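Local atomic coordinates of nucleoprotein (Schmallenberg virus, PDB entry 4JNG), a protein that encapsidates the viral RNA genome, shielding it from nucleases and forming the nucleocapsid that serves as template for transcription and replication. Residues 50-62 against 73-85. Residues are numbered along the deposited sequence; the frame is centred on the assembly and turned at random.
Sequences AKMVLHKTAQPSV and VVNNHFPQYVSNP. With nucleotides of chain A.
The open end of the beta hairpin 61-66/69-74 meets the last turn of helix 47-56 here, beside the bound RNA. Val62 and Val73 are an antiparallel hydrogen-bonded pair, with Val62 N 2.8 Å from Val73 O. Ser61 and Val74 form the next, non-hydrogen-bonded pair. Asn75 N then donates to Pro60 O at 3.0 Å.

The Asn75 side chain wedges in where helix 47-56 and the loop 57-60 meet the hairpin strand. Its CG lies anti to the backbone N (chi1 176°), which carries the amide toward Leu54 O. ND2 donates to Leu54 O at 3.1 Å, and more weakly to Thr57 O and Gln59 O. OD1 accepts from His77 N at 3.0 Å, closing an Asx turn. Both ends of the amide are thus engaged, which fixes its rotation. The Leu54 side chain slides past it in the opposite direction, with Leu54 CG 3.6 Å from Asn75 CG; Leu54 CD2 also reaches Val73 CG1.

Two rings close the side by the 57-60 loop. Ala58 CB sits over one face of Phe78, 4.1 Å from the ring centroid. The Tyr81 ring is sandwiched between Phe78 CD2 on one face and Pro60 CB on the other.

On the RNA side, Lys51 CG makes an off-centre CH-pi contact with the His77 ring. His77 ND1 donates to OP1 of U26 of chain A at 2.8 Å, with the oxygen at the ring edge and in its plane. Asn76 ND2 donates to Asn84 O and to O2' of U24 of chain A. Lys51 and His77 both bind RNA. The arrangement, an Asx turn following a beta hairpin and packed on a helix, forms part of the orthobunyavirus nucleoprotein RNA-binding site.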
loop_
_atom_site.group_PDB
_atom_site.type_symbol
_atom_site.label_atom_id
_atom_site.label_comp_id
_atom_site.label_asym_id
_atom_site.label_seq_id
_atom_site.Cartn_x
_atom_site.Cartn_y
_atom_site.Cartn_z
ATOM N N ALA B 50 -14.814 -15.406 -2.537
ATOM C CA ALA B 50 -14.545 -16.009 -3.843
ATOM C C ALA B 50 -13.703 -15.060 -4.701
ATOM O O ALA B 50 -12.880 -15.476 -5.512
ATOM C CB ALA B 50 -15.850 -16.337 -4.547
ATOM N N LYS B 51 -13.941 -13.779 -4.486
ATOM C CA LYS B 51 -13.279 -12.702 -5.184
ATOM C C LYS B 51 -11.806 -12.632 -4.758
ATOM O O LYS B 51 -10.921 -12.442 -5.586
ATOM C CB LYS B 51 -14.059 -11.427 -4.858
ATOM C CG LYS B 51 -13.452 -10.113 -5.259
ATOM C CD LYS B 51 -14.299 -8.981 -4.695
ATOM C CE LYS B 51 -15.344 -8.500 -5.681
ATOM N NZ LYS B 51 -15.913 -7.217 -5.188
ATOM N N MET B 52 -11.555 -12.826 -3.466
ATOM C CA MET B 52 -10.192 -12.933 -2.939
ATOM C C MET B 52 -9.477 -14.157 -3.490
ATOM O O MET B 52 -8.294 -14.093 -3.828
ATOM C CB MET B 52 -10.220 -13.043 -1.421
ATOM C CG MET B 52 -10.707 -11.799 -0.704
ATOM S SD MET B 52 -11.535 -12.203 0.847
ATOM C CE MET B 52 -10.559 -13.577 1.452
ATOM N N VAL B 53 -10.191 -15.275 -3.559
ATOM C CA VAL B 53 -9.653 -16.484 -4.170
ATOM C C VAL B 53 -9.214 -16.129 -5.594
ATOM O O VAL B 53 -8.020 -16.199 -5.923
ATOM C CB VAL B 53 -10.683 -17.639 -4.148
ATOM C CG1 VAL B 53 -10.250 -18.795 -5.038
ATOM C CG2 VAL B 53 -10.885 -18.142 -2.727
ATOM N N LEU B 54 -10.168 -15.685 -6.409
ATOM C CA LEU B 54 -9.907 -15.319 -7.813
ATOM C C LEU B 54 -8.786 -14.279 -7.983
ATOM O O LEU B 54 -8.009 -14.348 -8.933
ATOM C CB LEU B 54 -11.201 -14.817 -8.485
ATOM C CG LEU B 54 -11.975 -15.811 -9.370
ATOM C CD1 LEU B 54 -11.986 -17.225 -8.813
ATOM C CD2 LEU B 54 -13.393 -15.322 -9.607
ATOM N N HIS B 55 -8.712 -13.329 -7.055
ATOM C CA HIS B 55 -7.685 -12.294 -7.081
ATOM C C HIS B 55 -6.270 -12.863 -6.947
ATOM O O HIS B 55 -5.315 -12.278 -7.466
ATOM C CB HIS B 55 -7.942 -11.263 -5.979
ATOM C CG HIS B 55 -6.873 -10.229 -5.872
ATOM N ND1 HIS B 55 -6.946 -9.010 -6.510
ATOM C CD2 HIS B 55 -5.679 -10.249 -5.233
ATOM C CE1 HIS B 55 -5.852 -8.318 -6.257
ATOM N NE2 HIS B 55 -5.065 -9.048 -5.488
ATOM N N LYS B 56 -6.141 -13.995 -6.257
ATOM C CA LYS B 56 -4.853 -14.655 -6.066
ATOM C C LYS B 56 -4.679 -15.916 -6.929
ATOM O O LYS B 56 -3.657 -16.609 -6.825
ATOM C CB LYS B 56 -4.635 -14.965 -4.573
ATOM C CG LYS B 56 -5.124 -16.325 -4.080
ATOM C CD LYS B 56 -5.137 -16.387 -2.554
ATOM C CE LYS B 56 -4.654 -17.733 -2.031
ATOM N NZ LYS B 56 -5.490 -18.861 -2.520
ATOM N N THR B 57 -5.648 -16.198 -7.800
ATOM C CA THR B 57 -5.625 -17.427 -8.590
ATOM C C THR B 57 -5.279 -17.151 -10.047
ATOM O O THR B 57 -5.919 -16.327 -10.697
ATOM C CB THR B 57 -6.969 -18.169 -8.497
ATOM O OG1 THR B 57 -7.250 -18.449 -7.125
ATOM C CG2 THR B 57 -6.924 -19.465 -9.274
ATOM N N ALA B 58 -4.280 -17.871 -10.554
ATOM C CA ALA B 58 -3.704 -17.593 -11.866
ATOM C C ALA B 58 -4.163 -18.584 -12.928
ATOM O O ALA B 58 -3.345 -19.197 -13.612
ATOM C CB ALA B 58 -2.181 -17.569 -11.776
ATOM N N GLN B 59 -5.477 -18.745 -13.051
ATOM C CA GLN B 59 -6.057 -19.290 -14.277
ATOM C C GLN B 59 -7.145 -18.343 -14.746
ATOM O O GLN B 59 -7.925 -17.845 -13.937
ATOM C CB GLN B 59 -6.614 -20.708 -14.113
ATOM C CG GLN B 59 -7.362 -20.966 -12.822
ATOM C CD GLN B 59 -6.461 -21.485 -11.725
ATOM O OE1 GLN B 59 -5.290 -21.107 -11.639
ATOM N NE2 GLN B 59 -7.003 -22.340 -10.865
ATOM N N PRO B 60 -7.187 -18.072 -16.058
ATOM C CA PRO B 60 -8.137 -17.104 -16.587
ATOM C C PRO B 60 -9.601 -17.532 -16.466
ATOM O O PRO B 60 -10.479 -16.703 -16.693
ATOM C CB PRO B 60 -7.729 -16.989 -18.057
ATOM C CG PRO B 60 -7.077 -18.297 -18.361
ATOM C CD PRO B 60 -6.314 -18.613 -17.117
ATOM N N SER B 61 -9.862 -18.803 -16.135
ATOM C CA SER B 61 -11.217 -19.232 -15.803
ATOM C C SER B 61 -11.217 -20.352 -14.751
ATOM O O SER B 61 -10.305 -21.189 -14.714
ATOM C CB SER B 61 -12.000 -19.623 -17.067
ATOM O OG SER B 61 -11.847 -20.993 -17.401
ATOM N N VAL B 62 -12.227 -20.338 -13.885
ATOM C CA VAL B 62 -12.243 -21.186 -12.702
ATOM C C VAL B 62 -13.638 -21.732 -12.432
ATOM O O VAL B 62 -14.634 -21.008 -12.503
ATOM C CB VAL B 62 -11.782 -20.416 -11.443
ATOM C CG1 VAL B 62 -11.633 -21.362 -10.262
ATOM C CG2 VAL B 62 -10.456 -19.718 -11.702
ATOM N N VAL B 73 -16.546 -19.699 -14.172
ATOM C CA VAL B 73 -16.423 -18.262 -13.973
ATOM C C VAL B 73 -15.173 -17.742 -14.711
ATOM O O VAL B 73 -14.101 -18.338 -14.626
ATOM C CB VAL B 73 -16.324 -17.958 -12.458
ATOM C CG1 VAL B 73 -16.275 -16.460 -12.191
ATOM C CG2 VAL B 73 -17.496 -18.598 -11.697
ATOM N N VAL B 74 -15.322 -16.637 -15.435
ATOM C CA VAL B 74 -14.183 -15.921 -16.019
ATOM C C VAL B 74 -13.511 -15.079 -14.931
ATOM O O VAL B 74 -14.160 -14.280 -14.260
ATOM C CB VAL B 74 -14.612 -15.044 -17.212
ATOM C CG1 VAL B 74 -13.477 -14.144 -17.688
ATOM C CG2 VAL B 74 -15.067 -15.936 -18.354
ATOM N N ASN B 75 -12.211 -15.299 -14.756
ATOM C CA ASN B 75 -11.438 -14.666 -13.704
ATOM C C ASN B 75 -10.637 -13.489 -14.269
ATOM O O ASN B 75 -9.562 -13.689 -14.835
ATOM C CB ASN B 75 -10.501 -15.693 -13.062
ATOM C CG ASN B 75 -9.586 -15.088 -12.005
ATOM O OD1 ASN B 75 -9.717 -13.910 -11.633
ATOM N ND2 ASN B 75 -8.646 -15.898 -11.513
ATOM N N ASN B 76 -11.191 -12.285 -14.124
ATOM C CA ASN B 76 -10.513 -11.027 -14.479
ATOM C C ASN B 76 -10.067 -10.257 -13.230
ATOM O O ASN B 76 -9.718 -9.079 -13.305
ATOM C CB ASN B 76 -11.426 -10.149 -15.353
ATOM C CG ASN B 76 -11.289 -10.452 -16.838
ATOM O OD1 ASN B 76 -10.800 -11.507 -17.226
ATOM N ND2 ASN B 76 -11.711 -9.515 -17.676
ATOM N N HIS B 77 -10.050 -10.938 -12.088
ATOM C CA HIS B 77 -9.641 -10.325 -10.825
ATOM C C HIS B 77 -8.130 -10.368 -10.611
ATOM O O HIS B 77 -7.545 -9.415 -10.093
ATOM C CB HIS B 77 -10.328 -11.017 -9.661
ATOM C CG HIS B 77 -11.785 -10.719 -9.569
ATOM N ND1 HIS B 77 -12.269 -9.550 -9.030
ATOM C CD2 HIS B 77 -12.869 -11.440 -9.943
ATOM C CE1 HIS B 77 -13.590 -9.561 -9.074
ATOM N NE2 HIS B 77 -13.977 -10.697 -9.625
ATOM N N PHE B 78 -7.518 -11.496 -10.966
ATOM C CA PHE B 78 -6.069 -11.629 -10.929
ATOM C C PHE B 78 -5.485 -10.490 -11.783
ATOM O O PHE B 78 -5.869 -10.334 -12.945
ATOM C CB PHE B 78 -5.649 -13.010 -11.448
ATOM C CG PHE B 78 -4.167 -13.275 -11.368
ATOM C CD1 PHE B 78 -3.575 -13.615 -10.162
ATOM C CD2 PHE B 78 -3.366 -13.198 -12.508
ATOM C CE1 PHE B 78 -2.210 -13.860 -10.088
ATOM C CE2 PHE B 78 -2.002 -13.443 -12.441
ATOM C CZ PHE B 78 -1.422 -13.773 -11.228
ATOM N N PRO B 79 -4.591 -9.666 -11.195
ATOM C CA PRO B 79 -4.130 -8.416 -11.832
ATOM C C PRO B 79 -3.854 -8.538 -13.328
ATOM O O PRO B 79 -4.358 -7.746 -14.124
ATOM C CB PRO B 79 -2.837 -8.081 -11.074
ATOM C CG PRO B 79 -2.905 -8.839 -9.785
ATOM C CD PRO B 79 -4.038 -9.825 -9.840
ATOM N N GLN B 80 -3.081 -9.551 -13.698
ATOM C CA GLN B 80 -2.704 -9.798 -15.092
ATOM C C GLN B 80 -3.910 -9.913 -16.039
ATOM O O GLN B 80 -3.826 -9.517 -17.206
ATOM C CB GLN B 80 -1.860 -11.076 -15.159
ATOM C CG GLN B 80 -1.307 -11.436 -16.531
ATOM C CD GLN B 80 -0.455 -12.694 -16.496
ATOM O OE1 GLN B 80 0.151 -13.020 -15.476
ATOM N NE2 GLN B 80 -0.396 -13.402 -17.617
ATOM N N TYR B 81 -5.021 -10.445 -15.529
ATOM C CA TYR B 81 -6.197 -10.733 -16.347
ATOM C C TYR B 81 -7.203 -9.581 -16.431
ATOM O O TYR B 81 -8.184 -9.669 -17.176
ATOM C CB TYR B 81 -6.903 -12.003 -15.821
ATOM C CG TYR B 81 -6.013 -13.238 -15.718
ATOM C CD1 TYR B 81 -4.890 -13.403 -16.537
ATOM C CD2 TYR B 81 -6.317 -14.257 -14.815
ATOM C CE1 TYR B 81 -4.088 -14.531 -16.434
ATOM C CE2 TYR B 81 -5.531 -15.386 -14.711
ATOM C CZ TYR B 81 -4.417 -15.524 -15.516
ATOM O OH TYR B 81 -3.645 -16.663 -15.398
ATOM N N VAL B 82 -6.967 -8.494 -15.698
ATOM C CA VAL B 82 -7.953 -7.408 -15.607
ATOM C C VAL B 82 -8.424 -6.886 -16.976
ATOM O O VAL B 82 -9.551 -6.406 -17.088
ATOM C CB VAL B 82 -7.455 -6.237 -14.724
ATOM C CG1 VAL B 82 -8.368 -5.023 -14.843
ATOM C CG2 VAL B 82 -7.368 -6.663 -13.269
ATOM N N SER B 83 -7.594 -6.986 -18.018
ATOM C CA SER B 83 -8.036 -6.560 -19.350
ATOM C C SER B 83 -8.341 -7.695 -20.350
ATOM O O SER B 83 -8.570 -7.428 -21.526
ATOM C CB SER B 83 -7.061 -5.530 -19.943
ATOM O OG SER B 83 -5.761 -6.065 -20.122
ATOM N N ASN B 84 -8.381 -8.946 -19.894
ATOM C CA ASN B 84 -8.857 -10.053 -20.752
ATOM C C ASN B 84 -10.290 -9.812 -21.229
ATOM O O ASN B 84 -11.112 -9.313 -20.462
ATOM C CB ASN B 84 -8.802 -11.391 -20.014
ATOM C CG ASN B 84 -7.390 -11.897 -19.792
ATOM O OD1 ASN B 84 -6.405 -11.231 -20.124
ATOM N ND2 ASN B 84 -7.284 -13.094 -19.214
ATOM N N PRO B 85 -10.593 -10.142 -22.502
ATOM C CA PRO B 85 -11.969 -10.032 -23.002
ATOM C C PRO B 85 -12.872 -11.102 -22.408
ATOM O O PRO B 85 -12.433 -12.232 -22.259
ATOM C CB PRO B 85 -11.822 -10.281 -24.505
ATOM C CG PRO B 85 -10.597 -11.110 -24.624
ATOM C CD PRO B 85 -9.670 -10.600 -23.554
ATOM P P U A 25 -15.032 -7.534 -13.563
ATOM O OP1 U A 25 -15.120 -8.870 -12.932
ATOM O OP2 U A 25 -16.221 -6.650 -13.597
ATOM O "O5'" U A 25 -13.822 -6.781 -12.859
ATOM C "C5'" U A 25 -12.529 -7.395 -12.782
ATOM C "C4'" U A 25 -11.504 -6.350 -12.433
ATOM O "O4'" U A 25 -11.529 -5.296 -13.431
ATOM C "C3'" U A 25 -11.744 -5.629 -11.118
ATOM O "O3'" U A 25 -11.252 -6.432 -10.046
ATOM C "C2'" U A 25 -10.985 -4.321 -11.327
ATOM O "O2'" U A 25 -9.610 -4.462 -11.050
ATOM C "C1'" U A 25 -11.189 -4.064 -12.822
ATOM N N1 U A 25 -12.209 -3.059 -13.173
ATOM C C2 U A 25 -11.791 -1.743 -13.276
ATOM O O2 U A 25 -10.643 -1.395 -13.063
ATOM N N3 U A 25 -12.772 -0.850 -13.629
ATOM C C4 U A 25 -14.097 -1.126 -13.892
ATOM O O4 U A 25 -14.859 -0.208 -14.203
ATOM C C5 U A 25 -14.451 -2.510 -13.773
ATOM C C6 U A 25 -13.517 -3.407 -13.432
ATOM P P U A 24 -18.668 -6.123 -17.459
ATOM O OP1 U A 24 -19.396 -7.332 -16.937
ATOM O OP2 U A 24 -19.061 -4.778 -16.981
ATOM O "O5'" U A 24 -17.118 -6.297 -17.155
ATOM C "C5'" U A 24 -16.361 -7.400 -17.667
ATOM C "C4'" U A 24 -14.893 -7.181 -17.397
ATOM O "O4'" U A 24 -14.378 -6.144 -18.281
ATOM C "C3'" U A 24 -14.543 -6.685 -16.003
ATOM O "O3'" U A 24 -14.487 -7.741 -15.061
ATOM C "C2'" U A 24 -13.183 -6.041 -16.241
ATOM O "O2'" U A 24 -12.101 -6.946 -16.366
ATOM C "C1'" U A 24 -13.410 -5.370 -17.593
ATOM N N1 U A 24 -13.893 -3.984 -17.499
ATOM C C2 U A 24 -12.958 -3.001 -17.234
ATOM O O2 U A 24 -11.776 -3.243 -17.062
ATOM N N3 U A 24 -13.464 -1.726 -17.166
ATOM C C4 U A 24 -14.776 -1.340 -17.337
ATOM O O4 U A 24 -15.074 -0.148 -17.247
ATOM C C5 U A 24 -15.682 -2.414 -17.605
ATOM C C6 U A 24 -15.222 -3.669 -17.673
ATOM P P U A 26 -11.847 -6.260 -8.570
ATOM O OP1 U A 26 -11.209 -7.275 -7.699
ATOM O OP2 U A 26 -13.325 -6.200 -8.671
ATOM O "O5'" U A 26 -11.346 -4.803 -8.144
ATOM C "C5'" U A 26 -10.057 -4.583 -7.531
ATOM C "C4'" U A 26 -9.850 -3.110 -7.234
ATOM O "O4'" U A 26 -10.061 -2.337 -8.444
ATOM C "C3'" U A 26 -10.795 -2.485 -6.215
ATOM O "O3'" U A 26 -10.328 -2.617 -4.874
ATOM C "C2'" U A 26 -10.769 -1.006 -6.597
ATOM O "O2'" U A 26 -9.740 -0.264 -5.971
ATOM C "C1'" U A 26 -10.576 -1.062 -8.114
ATOM N N1 U A 26 -11.822 -0.846 -8.864
ATOM C C2 U A 26 -12.135 0.450 -9.227
ATOM O O2 U A 26 -11.418 1.402 -8.972
ATOM N N3 U A 26 -13.315 0.587 -9.915
ATOM C C4 U A 26 -14.203 -0.412 -10.259
ATOM O O4 U A 26 -15.228 -0.125 -10.879
ATOM C C5 U A 26 -13.817 -1.722 -9.834
ATOM C C6 U A 26 -12.671 -1.890 -9.162
HETATM O O HOH W 1 -9.838 -14.158 -17.807
#